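EXOU (PDB 4AKX) is a cytotoxin delivered by type III secretion that probably acts as a patatin-like phospholipase, bound here to the chaperone SpcU. Local coordinates at residues V218-V224 / L245-I249; F483-R488 / W533-E537. All coordinates share one frame; numbering follows the deposited sequence.

Contact 1. Residues V218-V224 / L245-I249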
# COMPACT_ATOMS: atom_id res chain seq x y z
N VAL B 218 -9.80 -51.54 -41.85
CA VAL B 218 -8.74 -50.52 -41.81
C VAL B 218 -7.36 -51.08 -42.15
O VAL B 218 -6.56 -50.42 -42.81
CB VAL B 218 -8.66 -49.78 -40.44
CG1 VAL B 218 -9.98 -49.07 -40.14
CG2 VAL B 218 -8.26 -50.72 -39.32
N ALA B 219 -7.10 -52.30 -41.70
CA ALA B 219 -5.84 -52.97 -41.96
C ALA B 219 -5.43 -52.89 -43.44
O ALA B 219 -4.24 -52.85 -43.77
CB ALA B 219 -5.94 -54.42 -41.50
N ARG B 220 -6.43 -52.85 -44.32
CA ARG B 220 -6.21 -52.86 -45.77
C ARG B 220 -5.77 -51.51 -46.31
O ARG B 220 -5.30 -51.41 -47.45
CB ARG B 220 -7.48 -53.28 -46.53
CG ARG B 220 -7.96 -54.72 -46.35
CD ARG B 220 -9.20 -54.98 -47.21
NE ARG B 220 -9.98 -53.75 -47.46
CZ ARG B 220 -10.01 -53.10 -48.62
NH1 ARG B 220 -9.33 -53.55 -49.67
NH2 ARG B 220 -10.75 -51.99 -48.75
N GLN B 221 -5.96 -50.46 -45.51
CA GLN B 221 -5.57 -49.12 -45.93
C GLN B 221 -4.07 -48.92 -45.84
O GLN B 221 -3.49 -49.03 -44.76
CB GLN B 221 -6.31 -48.06 -45.12
CG GLN B 221 -7.81 -48.29 -45.03
CD GLN B 221 -8.48 -48.58 -46.37
OE1 GLN B 221 -8.47 -47.75 -47.28
NE2 GLN B 221 -9.09 -49.77 -46.47
N PRO B 222 -3.42 -48.62 -46.99
CA PRO B 222 -2.00 -48.31 -47.13
C PRO B 222 -1.33 -47.79 -45.86
O PRO B 222 -0.45 -48.45 -45.32
CB PRO B 222 -2.00 -47.23 -48.22
CG PRO B 222 -3.30 -47.42 -48.98
CD PRO B 222 -4.11 -48.48 -48.29
N THR B 223 -1.76 -46.63 -45.37
CA THR B 223 -1.07 -45.98 -44.25
C THR B 223 -1.04 -46.84 -42.97
O THR B 223 -0.03 -46.89 -42.26
CB THR B 223 -1.62 -44.55 -43.96
OG1 THR B 223 -3.00 -44.61 -43.57
CG2 THR B 223 -1.49 -43.65 -45.20
N VAL B 224 -2.15 -47.53 -42.69
CA VAL B 224 -2.22 -48.47 -41.58
C VAL B 224 -1.26 -49.65 -41.79
O VAL B 224 -0.47 -49.99 -40.91
CB VAL B 224 -3.66 -49.00 -41.39
CG1 VAL B 224 -3.75 -49.88 -40.15
CG2 VAL B 224 -4.64 -47.84 -41.30
N LEU B 245 -3.91 -43.76 -35.76
CA LEU B 245 -4.80 -44.91 -35.60
C LEU B 245 -6.13 -44.59 -34.90
O LEU B 245 -7.15 -45.21 -35.20
CB LEU B 245 -4.06 -46.04 -34.90
CG LEU B 245 -2.95 -46.61 -35.79
CD1 LEU B 245 -1.86 -47.31 -34.99
CD2 LEU B 245 -3.52 -47.50 -36.89
N SER B 246 -6.12 -43.60 -34.01
CA SER B 246 -7.34 -43.16 -33.33
C SER B 246 -8.40 -42.56 -34.27
O SER B 246 -9.58 -42.51 -33.92
CB SER B 246 -7.02 -42.18 -32.21
OG SER B 246 -6.19 -41.15 -32.69
N ALA B 247 -7.98 -42.11 -35.45
CA ALA B 247 -8.92 -41.67 -36.48
C ALA B 247 -9.69 -42.83 -37.12
O ALA B 247 -10.87 -42.68 -37.48
CB ALA B 247 -8.21 -40.86 -37.54
N TYR B 248 -9.02 -43.98 -37.28
CA TYR B 248 -9.67 -45.18 -37.80
C TYR B 248 -10.42 -45.90 -36.69
O TYR B 248 -11.65 -45.92 -36.68
CB TYR B 248 -8.64 -46.14 -38.40
CG TYR B 248 -7.88 -45.61 -39.59
CD1 TYR B 248 -8.36 -45.82 -40.89
CD2 TYR B 248 -6.67 -44.95 -39.42
CE1 TYR B 248 -7.64 -45.36 -41.99
CE2 TYR B 248 -5.96 -44.48 -40.51
CZ TYR B 248 -6.44 -44.68 -41.79
OH TYR B 248 -5.73 -44.21 -42.87
N ILE B 249 -9.68 -46.48 -35.75
CA ILE B 249 -10.28 -47.29 -34.70
C ILE B 249 -10.47 -46.44 -33.45
O ILE B 249 -9.56 -45.71 -33.07
CB ILE B 249 -9.37 -48.49 -34.34
CG1 ILE B 249 -9.27 -49.45 -35.54
CG2 ILE B 249 -9.86 -49.18 -33.07
CD1 ILE B 249 -8.14 -50.45 -35.45
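The ring of Y248 lies in a shallow groove formed by V218, Q221, T223 and V224, and it buries more surface than any other residue of the two segments. V224 is the bump over one ring face: its CG2 is 3.7 Å from the centroid of the Y248 ring, 15° off the normal, a CH-pi contact. The two methyls of V224 divide the work, because CG1, anti to the backbone N (chi1 -175°), is carried on to L245, where it meets CD2 at 4.0 Å. V218 is divided in the same way, one methyl at the base of the Y248 side chain and the other on I249. CG1 of V218 abuts CB of Y248 at 3.7 Å, while CG2 of V218 meets CD1 of I249 at 3.9 Å, V218 and I249 crossing almost perpendicularly. At the far end of the ring the hydroxyl OH of Y248 is 2.8 Å from OG1 of T223, a weak hydrogen bond that adds a polar tether to largely apolar packing. Three of the seven touching residues are buried. Helix 195-214 backs both segments: I212 receives V224 and Q211 touches I249. L245 reaches I252 in the link between helix 239-246 and strand 254-263.

Contact 2. Residues F483-R488 / W533-E537; sequences FRQKAR and WLAAE
W533 of helix 528-537 enters helix 474-502 as a knob into a hole, making this a buried helix-helix contact in the middle helical domain of the toxin. The hole is formed by F483, R484, A487 and R488, two adjacent pairs one helical turn apart. The axes of the short segments approach to 12.2 Å, their directions 37° apart, a separation that the indole spans. With CG anti to the backbone N (chi1 -179°), W533 projects its six-membered ring toward the facing helix. F483 presents its edge to a face of that ring in an offset edge-to-face pair, with centroids 5.3 Å apart and planes at 66°. The small side chain of A487 closes the floor, CB lying at the indole edge 3.8 Å from CZ3 of W533. Beside it, CD2 of L534 packs 4.0 Å from CB of A487 and also approaches F483. The rest of the hole is lined by two arginines. R484 brings NE within 3.5 Å of CZ2 of W533, and the guanidinium of R488 has the indole atom CH2 over one of its faces. D463 pairs with the NE atoms of both arginines in salt bridges, probably offsetting positive charge beside the indole, above all that of the buried R484. A long salt bridge joins R488 to E537 beside the indole, and OE2 of E537 is held by S336. The guanidinium and carboxylate planes are nearly perpendicular, and OE1 of E537 sits at the guanidinium edge, 3.5 Å from both NH1 and NH2 of R488.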
# COMPACT_ATOMS: atom_id res chain seq x y z
N PHE B 483 -29.34 -18.31 -41.70
CA PHE B 483 -27.97 -17.84 -41.57
C PHE B 483 -26.94 -18.97 -41.60
O PHE B 483 -25.97 -18.87 -42.34
CB PHE B 483 -27.82 -17.02 -40.28
CG PHE B 483 -26.41 -16.72 -39.92
CD1 PHE B 483 -25.60 -17.68 -39.39
CD2 PHE B 483 -25.90 -15.44 -40.09
CE1 PHE B 483 -24.30 -17.40 -39.05
CE2 PHE B 483 -24.61 -15.14 -39.72
CZ PHE B 483 -23.80 -16.12 -39.21
N ARG B 484 -27.11 -20.03 -40.82
CA ARG B 484 -26.12 -21.10 -40.85
C ARG B 484 -25.97 -21.72 -42.22
O ARG B 484 -24.86 -22.03 -42.67
CB ARG B 484 -26.47 -22.20 -39.90
CG ARG B 484 -25.89 -22.00 -38.55
CD ARG B 484 -24.47 -22.50 -38.48
NE ARG B 484 -24.09 -22.80 -37.10
CZ ARG B 484 -24.68 -22.32 -36.01
NH1 ARG B 484 -25.66 -21.44 -36.11
NH2 ARG B 484 -24.27 -22.69 -34.83
N GLN B 485 -27.10 -21.96 -42.88
CA GLN B 485 -27.05 -22.55 -44.18
C GLN B 485 -26.21 -21.67 -45.11
O GLN B 485 -25.30 -22.16 -45.76
CB GLN B 485 -28.46 -22.71 -44.74
CG GLN B 485 -28.51 -23.60 -45.96
CD GLN B 485 -27.70 -24.87 -45.75
OE1 GLN B 485 -28.14 -25.80 -45.05
NE2 GLN B 485 -26.49 -24.91 -46.33
N LYS B 486 -26.52 -20.37 -45.17
CA LYS B 486 -25.81 -19.46 -46.07
C LYS B 486 -24.30 -19.32 -45.77
O LYS B 486 -23.47 -19.28 -46.69
CB LYS B 486 -26.50 -18.09 -46.12
CG LYS B 486 -27.96 -18.16 -46.51
CD LYS B 486 -28.55 -16.78 -46.78
CE LYS B 486 -29.94 -16.88 -47.42
NZ LYS B 486 -30.80 -15.65 -47.29
N ALA B 487 -23.94 -19.25 -44.49
CA ALA B 487 -22.57 -19.32 -44.10
C ALA B 487 -21.92 -20.60 -44.54
O ALA B 487 -20.84 -20.56 -45.09
CB ALA B 487 -22.44 -19.20 -42.62
N ARG B 488 -22.51 -21.74 -44.25
CA ARG B 488 -21.83 -22.96 -44.68
C ARG B 488 -21.66 -23.04 -46.20
O ARG B 488 -20.67 -23.59 -46.70
CB ARG B 488 -22.48 -24.22 -44.12
CG ARG B 488 -22.44 -24.30 -42.61
CD ARG B 488 -21.04 -24.54 -42.10
NE ARG B 488 -21.05 -24.42 -40.66
CZ ARG B 488 -20.03 -23.95 -39.95
NH1 ARG B 488 -18.90 -23.61 -40.56
NH2 ARG B 488 -20.15 -23.84 -38.62
N TRP B 533 -18.68 -14.34 -35.12
CA TRP B 533 -18.82 -15.78 -35.34
C TRP B 533 -18.17 -16.14 -36.65
O TRP B 533 -17.40 -17.13 -36.76
CB TRP B 533 -20.31 -16.19 -35.27
CG TRP B 533 -20.59 -17.68 -35.47
CD1 TRP B 533 -20.70 -18.66 -34.50
CD2 TRP B 533 -20.81 -18.39 -36.74
NE1 TRP B 533 -20.95 -19.90 -35.06
CE2 TRP B 533 -21.02 -19.80 -36.40
CE3 TRP B 533 -20.82 -18.03 -38.07
CZ2 TRP B 533 -21.27 -20.76 -37.36
CZ3 TRP B 533 -21.09 -19.01 -39.04
CH2 TRP B 533 -21.29 -20.34 -38.69
N LEU B 534 -18.42 -15.29 -37.65
CA LEU B 534 -17.88 -15.51 -38.97
C LEU B 534 -16.37 -15.41 -39.02
O LEU B 534 -15.71 -16.26 -39.64
CB LEU B 534 -18.54 -14.61 -40.01
CG LEU B 534 -20.03 -14.88 -40.39
CD1 LEU B 534 -20.59 -13.67 -41.14
CD2 LEU B 534 -20.23 -16.14 -41.24
N ALA B 535 -15.79 -14.48 -38.29
CA ALA B 535 -14.35 -14.45 -38.17
C ALA B 535 -13.77 -15.75 -37.52
O ALA B 535 -12.88 -16.43 -38.11
CB ALA B 535 -13.89 -13.22 -37.43
N ALA B 536 -14.28 -16.11 -36.34
CA ALA B 536 -13.81 -17.33 -35.68
C ALA B 536 -13.91 -18.55 -36.60
O ALA B 536 -12.96 -19.35 -36.67
CB ALA B 536 -14.57 -17.56 -34.40
N GLU B 537 -15.02 -18.67 -37.35
CA GLU B 537 -15.20 -19.81 -38.26
C GLU B 537 -14.09 -19.85 -39.28
O GLU B 537 -13.63 -20.90 -39.70
CB GLU B 537 -16.53 -19.76 -39.00
CG GLU B 537 -17.76 -20.11 -38.17
CD GLU B 537 -17.58 -21.35 -37.31
OE1 GLU B 537 -17.07 -22.38 -37.79
OE2 GLU B 537 -17.96 -21.28 -36.13

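Overall arrangement
Contact 1 closes before contact 2 opens, so the two lie in series along the chain. Their centres are about 32 Å apart and their nearest atoms about 20 Å, which excludes direct contact; each centre lies about 24 Å from that of the chain. Contact 1 falls in the patatin-like phospholipase range, joining helices just ahead of strand 254-263 of the mixed sheet. Contact 2 belongs to the middle helical domain, later in the chain than every strand of that sheet. S336, whose OG bonds to E537, comes shortly before strand 343-348 of the mixed sheet, consistent with a tie between this helical region and the sheet-bearing part. The two contacts thus represent separate packing units within one toxin.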